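Local coordinates for UPF0255 protein frsA (Vibrio vulnificus, PDB 4I4C), which probably hydrolyses carboxylic esters as a member of the FrsA family of alpha/beta-hydrolase-like proteins, its physiological substrate being uncertain, at residues Y100-T103 and R104-M107; Y260-H263 and H264-G267; M278-L281 and S282-Q286. All coordinates share one frame; numbering follows the deposited sequence.

Contact 1: Y100-T103 and R104-M107; sequences YEWT and RLGM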
loop_
_atom_site.group_PDB
_atom_site.type_symbol
_atom_site.label_atom_id
_atom_site.label_comp_id
_atom_site.label_asym_id
_atom_site.label_seq_id
_atom_site.Cartn_x
_atom_site.Cartn_y
_atom_site.Cartn_z
ATOM N N TYR A 100 0.730 15.426 13.341
ATOM C CA TYR A 100 -0.204 16.288 14.073
ATOM C C TYR A 100 -1.269 16.869 13.146
ATOM O O TYR A 100 -2.463 16.826 13.442
ATOM C CB TYR A 100 0.554 17.430 14.742
ATOM C CG TYR A 100 -0.337 18.383 15.513
ATOM C CD1 TYR A 100 -0.869 19.512 14.906
ATOM C CD2 TYR A 100 -0.653 18.142 16.842
ATOM C CE1 TYR A 100 -1.690 20.383 15.607
ATOM C CE2 TYR A 100 -1.470 19.013 17.556
ATOM C CZ TYR A 100 -1.987 20.126 16.932
ATOM O OH TYR A 100 -2.806 20.991 17.621
ATOM N N GLU A 101 -0.833 17.421 12.019
ATOM C CA GLU A 101 -1.763 18.114 11.143
ATOM C C GLU A 101 -2.705 17.135 10.457
ATOM O O GLU A 101 -3.880 17.453 10.263
ATOM C CB GLU A 101 -1.039 19.011 10.132
ATOM C CG GLU A 101 -0.243 20.194 10.761
ATOM C CD GLU A 101 -1.104 21.242 11.462
ATOM O OE1 GLU A 101 -2.346 21.188 11.379
ATOM O OE2 GLU A 101 -0.520 22.144 12.106
ATOM N N TRP A 102 -2.209 15.947 10.099
ATOM C CA TRP A 102 -3.074 14.977 9.419
ATOM C C TRP A 102 -4.053 14.359 10.404
ATOM O O TRP A 102 -5.193 14.089 10.064
ATOM C CB TRP A 102 -2.272 13.895 8.685
ATOM C CG TRP A 102 -1.780 14.348 7.338
ATOM C CD1 TRP A 102 -0.517 14.794 7.019
ATOM C CD2 TRP A 102 -2.552 14.435 6.134
ATOM N NE1 TRP A 102 -0.462 15.140 5.687
ATOM C CE2 TRP A 102 -1.694 14.928 5.121
ATOM C CE3 TRP A 102 -3.886 14.143 5.815
ATOM C CZ2 TRP A 102 -2.133 15.140 3.804
ATOM C CZ3 TRP A 102 -4.315 14.346 4.499
ATOM C CH2 TRP A 102 -3.439 14.835 3.515
ATOM N N THR A 103 -3.606 14.167 11.639
ATOM C CA THR A 103 -4.488 13.616 12.667
ATOM C C THR A 103 -5.609 14.603 13.000
ATOM O O THR A 103 -6.750 14.203 13.249
ATOM C CB THR A 103 -3.681 13.215 13.923
ATOM O OG1 THR A 103 -2.804 12.137 13.580
ATOM C CG2 THR A 103 -4.592 12.759 15.044
ATOM N N ARG A 104 -5.287 15.898 12.969
ATOM C CA ARG A 104 -6.298 16.940 13.131
ATOM C C ARG A 104 -7.437 16.796 12.144
ATOM O O ARG A 104 -8.595 16.956 12.508
ATOM C CB ARG A 104 -5.695 18.323 12.919
ATOM C CG ARG A 104 -5.011 18.890 14.102
ATOM C CD ARG A 104 -4.554 20.308 13.763
ATOM N NE ARG A 104 -5.394 21.317 14.392
ATOM C CZ ARG A 104 -5.122 22.618 14.373
ATOM N NH1 ARG A 104 -4.036 23.051 13.741
ATOM N NH2 ARG A 104 -5.926 23.485 14.986
ATOM N N LEU A 105 -7.098 16.565 10.880
ATOM C CA LEU A 105 -8.108 16.363 9.845
ATOM C C LEU A 105 -8.896 15.085 10.119
ATOM O O LEU A 105 -10.122 15.079 10.018
ATOM C CB LEU A 105 -7.495 16.346 8.428
ATOM C CG LEU A 105 -8.513 16.282 7.280
ATOM C CD1 LEU A 105 -9.511 17.462 7.282
ATOM C CD2 LEU A 105 -7.838 16.154 5.907
ATOM N N GLY A 106 -8.202 14.011 10.484
ATOM C CA GLY A 106 -8.896 12.806 10.920
ATOM C C GLY A 106 -9.924 13.055 12.022
ATOM O O GLY A 106 -11.061 12.573 11.970
ATOM N N MET A 107 -9.542 13.833 13.025
ATOM C CA MET A 107 -10.435 14.048 14.160
ATOM C C MET A 107 -11.643 14.898 13.782
ATOM O O MET A 107 -12.701 14.785 14.396
ATOM C CB MET A 107 -9.667 14.631 15.335
ATOM C CG MET A 107 -8.655 13.659 15.927
ATOM S SD MET A 107 -7.620 14.440 17.199
ATOM C CE MET A 107 -6.894 12.999 17.989
#
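Tyr100 swings its ring opposite its own backbone N (chi1 179°), while Arg104, one helical turn later, keeps CG beside its N (chi1 -83°) and runs on extended at chi2; together these torsions bring the arginine's CD to 3.4 Å from Tyr100 CE1. A bend at chi3 then turns the guanidinium toward Glu101 and Tyr100 OH. The ring and guanidinium planes are turned 52° apart, and Tyr100 OH lies over one guanidinium face near its rim. Glu101, bent at chi2, runs beside Arg104 in the same direction. Its OE1 forms a long salt bridge with Arg104 NH1 (3.5 Å), weak as a hydrogen bond, whereas its OE2 accepts a hydrogen bond from Gly96 N. Elsewhere on helix 98-114, Thr103 CG2 meets the methyl end of the extended Met107 side chain, with CE 3.7 Å away, and Trp102 CZ3 touches Leu105 CD2 more loosely at 4.2 Å. The backbone i to i+4 bonds include Met107 N to Thr103 O at 2.8 Å, while that of Leu105 N to Glu101 O is weak. Trp102 and Thr103 pack on helix 121-136. Glu101 touches Arg73 of helix 64-75 and pairs with Arg104, so its carboxylate probably offsets the positive charge of both.

Contact 2: Y260-H263 and H264-G267; sequences YVDH and HRVG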
loop_
_atom_site.group_PDB
_atom_site.type_symbol
_atom_site.label_atom_id
_atom_site.label_comp_id
_atom_site.label_asym_id
_atom_site.label_seq_id
_atom_site.Cartn_x
_atom_site.Cartn_y
_atom_site.Cartn_z
ATOM N N TYR A 260 -18.571 -17.544 3.141
ATOM C CA TYR A 260 -19.070 -16.290 2.574
ATOM C C TYR A 260 -18.509 -16.023 1.168
ATOM O O TYR A 260 -19.067 -15.228 0.410
ATOM C CB TYR A 260 -18.781 -15.102 3.496
ATOM C CG TYR A 260 -19.256 -15.284 4.929
ATOM C CD1 TYR A 260 -20.613 -15.317 5.237
ATOM C CD2 TYR A 260 -18.343 -15.417 5.972
ATOM C CE1 TYR A 260 -21.046 -15.485 6.546
ATOM C CE2 TYR A 260 -18.765 -15.584 7.284
ATOM C CZ TYR A 260 -20.118 -15.616 7.565
ATOM O OH TYR A 260 -20.543 -15.775 8.868
ATOM N N VAL A 261 -17.409 -16.683 0.825
ATOM C CA VAL A 261 -16.805 -16.509 -0.499
ATOM C C VAL A 261 -16.933 -17.773 -1.356
ATOM O O VAL A 261 -16.962 -18.885 -0.834
ATOM C CB VAL A 261 -15.313 -16.084 -0.414
ATOM C CG1 VAL A 261 -15.172 -14.713 0.272
ATOM C CG2 VAL A 261 -14.499 -17.135 0.326
ATOM N N ASP A 262 -17.042 -17.577 -2.667
ATOM C CA ASP A 262 -16.974 -18.667 -3.635
ATOM C C ASP A 262 -15.513 -18.899 -3.936
ATOM O O ASP A 262 -14.920 -18.149 -4.703
ATOM C CB ASP A 262 -17.731 -18.291 -4.915
ATOM C CG ASP A 262 -17.553 -19.315 -6.047
ATOM O OD1 ASP A 262 -17.002 -20.414 -5.812
ATOM O OD2 ASP A 262 -17.972 -19.013 -7.188
ATOM N N HIS A 263 -14.930 -19.944 -3.346
ATOM C CA HIS A 263 -13.491 -20.183 -3.495
ATOM C C HIS A 263 -13.111 -20.687 -4.885
ATOM O O HIS A 263 -11.930 -20.825 -5.203
ATOM C CB HIS A 263 -12.948 -21.120 -2.408
ATOM C CG HIS A 263 -13.668 -22.429 -2.320
ATOM N ND1 HIS A 263 -14.705 -22.650 -1.438
ATOM C CD2 HIS A 263 -13.493 -23.587 -2.997
ATOM C CE1 HIS A 263 -15.139 -23.890 -1.580
ATOM N NE2 HIS A 263 -14.423 -24.478 -2.520
ATOM N N HIS A 264 -14.111 -20.939 -5.722
ATOM C CA HIS A 264 -13.838 -21.313 -7.105
ATOM C C HIS A 264 -13.725 -20.080 -8.013
ATOM O O HIS A 264 -13.329 -20.192 -9.178
ATOM C CB HIS A 264 -14.885 -22.311 -7.617
ATOM C CG HIS A 264 -14.890 -23.608 -6.866
ATOM N ND1 HIS A 264 -13.845 -24.506 -6.928
ATOM C CD2 HIS A 264 -15.803 -24.150 -6.025
ATOM C CE1 HIS A 264 -14.118 -25.549 -6.161
ATOM N NE2 HIS A 264 -15.298 -25.358 -5.601
ATOM N N ARG A 265 -14.056 -18.907 -7.461
ATOM C CA ARG A 265 -13.964 -17.642 -8.190
ATOM C C ARG A 265 -13.137 -16.594 -7.423
ATOM O O ARG A 265 -13.679 -15.614 -6.894
ATOM C CB ARG A 265 -15.363 -17.093 -8.508
ATOM C CG ARG A 265 -16.058 -17.799 -9.682
ATOM C CD ARG A 265 -15.088 -17.919 -10.882
ATOM N NE ARG A 265 -15.688 -18.482 -12.095
ATOM C CZ ARG A 265 -15.585 -19.758 -12.464
ATOM N NH1 ARG A 265 -14.906 -20.621 -11.716
ATOM N NH2 ARG A 265 -16.165 -20.174 -13.587
ATOM N N VAL A 266 -11.824 -16.811 -7.387
ATOM C CA VAL A 266 -10.908 -15.959 -6.631
ATOM C C VAL A 266 -9.943 -15.248 -7.564
ATOM O O VAL A 266 -9.311 -15.881 -8.421
ATOM C CB VAL A 266 -10.055 -16.791 -5.642
ATOM C CG1 VAL A 266 -8.976 -15.916 -4.990
ATOM C CG2 VAL A 266 -10.935 -17.449 -4.600
ATOM N N GLY A 267 -9.825 -13.936 -7.383
ATOM C CA GLY A 267 -8.861 -13.131 -8.117
ATOM C C GLY A 267 -7.903 -12.369 -7.217
ATOM O O GLY A 267 -8.010 -12.419 -5.990
#
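Asp262 and Arg265 close a type I beta turn at the surface, where the chain turns a corner between the short strand 261-262 and the central strand 266-271. The turn bond runs from Arg265 N to Asp262 O (3.0 Å), and a second bond from His264 N to Asp262 OD1 (2.9 Å) makes Asp262 the acceptor of an Asx turn. This donor meets the carboxylate from above its plane, 53° out of it. The other oxygen, OD2, lies against the aliphatic part of Arg265, 3.4 Å from CG. With chi1 at 55°, His263 carries its ring between its own N and carbonyl carbon, alongside that of His264. The planes are inclined at 47°, and His263 CD2 sits 3.6 Å above the centre of the His264 ring. Arg265 folds back so that NH1 bonds His264 O at 3.0 Å, the acceptor lying in the guanidinium plane; Lys290 NZ bonds the same carbonyl. Val266 CG2 packs against His263 O. Around the corner, His263 meets Phe256 edge-to-face just beyond helix 246-254, while Arg265 and Gly267 bond through their backbones to Val195 of the parallel neighbour, strand 193-199.

Contact 3: M278-L281 and S282-Q286; sequences MVRL and SFLEQ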
loop_
_atom_site.group_PDB
_atom_site.type_symbol
_atom_site.label_atom_id
_atom_site.label_comp_id
_atom_site.label_asym_id
_atom_site.label_seq_id
_atom_site.Cartn_x
_atom_site.Cartn_y
_atom_site.Cartn_z
ATOM N N MET A 278 1.312 -10.994 -5.850
ATOM C CA MET A 278 0.180 -11.564 -6.574
ATOM C C MET A 278 0.658 -12.347 -7.806
ATOM O O MET A 278 0.076 -13.375 -8.150
ATOM C CB MET A 278 -0.810 -10.463 -6.988
ATOM C CG MET A 278 -1.392 -9.669 -5.813
ATOM S SD MET A 278 -1.955 -10.798 -4.519
ATOM C CE MET A 278 -0.703 -10.501 -3.279
ATOM N N VAL A 279 1.710 -11.856 -8.457
ATOM C CA VAL A 279 2.238 -12.534 -9.646
ATOM C C VAL A 279 2.861 -13.838 -9.203
ATOM O O VAL A 279 2.593 -14.891 -9.774
ATOM C CB VAL A 279 3.353 -11.740 -10.335
ATOM C CG1 VAL A 279 3.919 -12.561 -11.462
ATOM C CG2 VAL A 279 2.854 -10.420 -10.860
ATOM N N ARG A 280 3.691 -13.756 -8.188
ATOM C CA ARG A 280 4.255 -14.897 -7.537
ATOM C C ARG A 280 3.230 -15.950 -7.232
ATOM O O ARG A 280 3.358 -17.085 -7.574
ATOM C CB ARG A 280 4.903 -14.479 -6.255
ATOM C CG ARG A 280 6.235 -15.029 -6.068
ATOM C CD ARG A 280 6.663 -14.953 -4.694
ATOM N NE ARG A 280 7.965 -15.567 -4.575
ATOM C CZ ARG A 280 8.177 -16.607 -3.807
ATOM N NH1 ARG A 280 9.337 -17.172 -3.728
ATOM N NH2 ARG A 280 7.194 -17.074 -3.128
ATOM N N LEU A 281 2.177 -15.520 -6.601
ATOM C CA LEU A 281 1.071 -16.406 -6.259
ATOM C C LEU A 281 0.349 -16.977 -7.495
ATOM O O LEU A 281 -0.197 -18.087 -7.448
ATOM C CB LEU A 281 0.085 -15.682 -5.334
ATOM C CG LEU A 281 -1.139 -16.471 -4.877
ATOM C CD1 LEU A 281 -0.728 -17.795 -4.253
ATOM C CD2 LEU A 281 -1.954 -15.648 -3.888
ATOM N N SER A 282 0.355 -16.228 -8.596
ATOM C CA SER A 282 -0.388 -16.623 -9.782
ATOM C C SER A 282 0.378 -17.692 -10.541
ATOM O O SER A 282 -0.173 -18.353 -11.423
ATOM C CB SER A 282 -0.653 -15.422 -10.688
ATOM O OG SER A 282 -1.604 -14.538 -10.105
ATOM N N PHE A 283 1.653 -17.852 -10.196
ATOM C CA PHE A 283 2.457 -18.947 -10.729
ATOM C C PHE A 283 2.393 -20.141 -9.790
ATOM O O PHE A 283 2.426 -21.291 -10.231
ATOM C CB PHE A 283 3.903 -18.515 -10.905
ATOM C CG PHE A 283 4.157 -17.721 -12.157
ATOM C CD1 PHE A 283 4.029 -16.343 -12.160
ATOM C CD2 PHE A 283 4.550 -18.354 -13.328
ATOM C CE1 PHE A 283 4.277 -15.613 -13.301
ATOM C CE2 PHE A 283 4.796 -17.629 -14.474
ATOM C CZ PHE A 283 4.662 -16.255 -14.461
ATOM N N LEU A 284 2.292 -19.870 -8.492
ATOM C CA LEU A 284 2.273 -20.938 -7.499
ATOM C C LEU A 284 0.941 -21.690 -7.450
ATOM O O LEU A 284 0.910 -22.910 -7.282
ATOM C CB LEU A 284 2.648 -20.398 -6.116
ATOM C CG LEU A 284 4.099 -19.934 -5.939
ATOM C CD1 LEU A 284 4.257 -19.088 -4.680
ATOM C CD2 LEU A 284 5.033 -21.114 -5.880
ATOM N N GLU A 285 -0.162 -20.968 -7.613
ATOM C CA GLU A 285 -1.477 -21.590 -7.508
ATOM C C GLU A 285 -2.318 -21.360 -8.757
ATOM O O GLU A 285 -3.217 -20.527 -8.768
ATOM C CB GLU A 285 -2.195 -21.062 -6.272
ATOM C CG GLU A 285 -1.462 -21.355 -4.984
ATOM C CD GLU A 285 -1.827 -22.707 -4.396
ATOM O OE1 GLU A 285 -2.572 -23.470 -5.055
ATOM O OE2 GLU A 285 -1.382 -22.997 -3.261
ATOM N N GLN A 286 -2.038 -22.125 -9.803
ATOM C CA GLN A 286 -2.605 -21.823 -11.111
ATOM C C GLN A 286 -4.061 -22.256 -11.289
ATOM O O GLN A 286 -4.704 -21.881 -12.274
ATOM C CB GLN A 286 -1.715 -22.400 -12.220
ATOM C CG GLN A 286 -0.244 -22.040 -12.065
ATOM C CD GLN A 286 0.512 -22.068 -13.386
ATOM O OE1 GLN A 286 -0.094 -22.153 -14.455
ATOM N NE2 GLN A 286 1.840 -21.996 -13.318
#
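Ser282 and Met278 meet near the C-terminal end of helix 273-284, the helical link of a beta-alpha-beta unit between parallel strands 266-271 and 291-295 in an alpha/beta-hydrolase-type sheet. Among the polar contacts, Ser282 turns OG back beside its own N (chi1 -70°) and donates to Met278 O at 2.8 Å, which also takes a weak bond from Ser282 N. Arg280 O accepts from two amides: Leu284 N arrives in the carbonyl plane, and Phe283 N from above it, 64° out. Glu285 N closes the last turn on Leu281 O (2.9 Å) as Glu285 leaves helical geometry. Just beyond, Gln286 folds back and its NE2 bonds Phe283 O on a lone pair. The side-chain contacts pair residues four apart. Leu281 CD1 touches the aliphatic CG of Glu285 at 3.7 Å, while the Leu284 side chain crosses that of Arg280, CD1 lying 3.9 Å from Arg280 NH2, which Asp243 holds in a salt bridge. Leu281 and Ser282 also pack on Leu268 of strand 266-271. Phe283 lies alongside Val279, its CE1 3.6 Å from Val279 CG1, and Val279 O sits in the ring plane at the edge, 3.1 Å from Phe283 CD1.

Contact 2 leads into, and contact 3 closes the helix of, one beta-alpha-beta unit, with centres about 16 Å apart. Contact 1 sits on helix 98-114, across the chain's centre from contact 3, their centres about 39 Å apart. Contact 3 is buried, within the last turns of a helix whose side chains pack on the sheet; backbone carbonyls take the helix N-H groups and Ser282 OG, while Arg280 and Glu285 bond to side chains outside. Contact 2 is a surface corner where an aspartate caps the turn and two histidine rings lie beside each other. Contact 1 is partly buried, divided between residues packed against other helices and a side on which Tyr100, Glu101 and the exposed Arg104 meet. None of the three touches another.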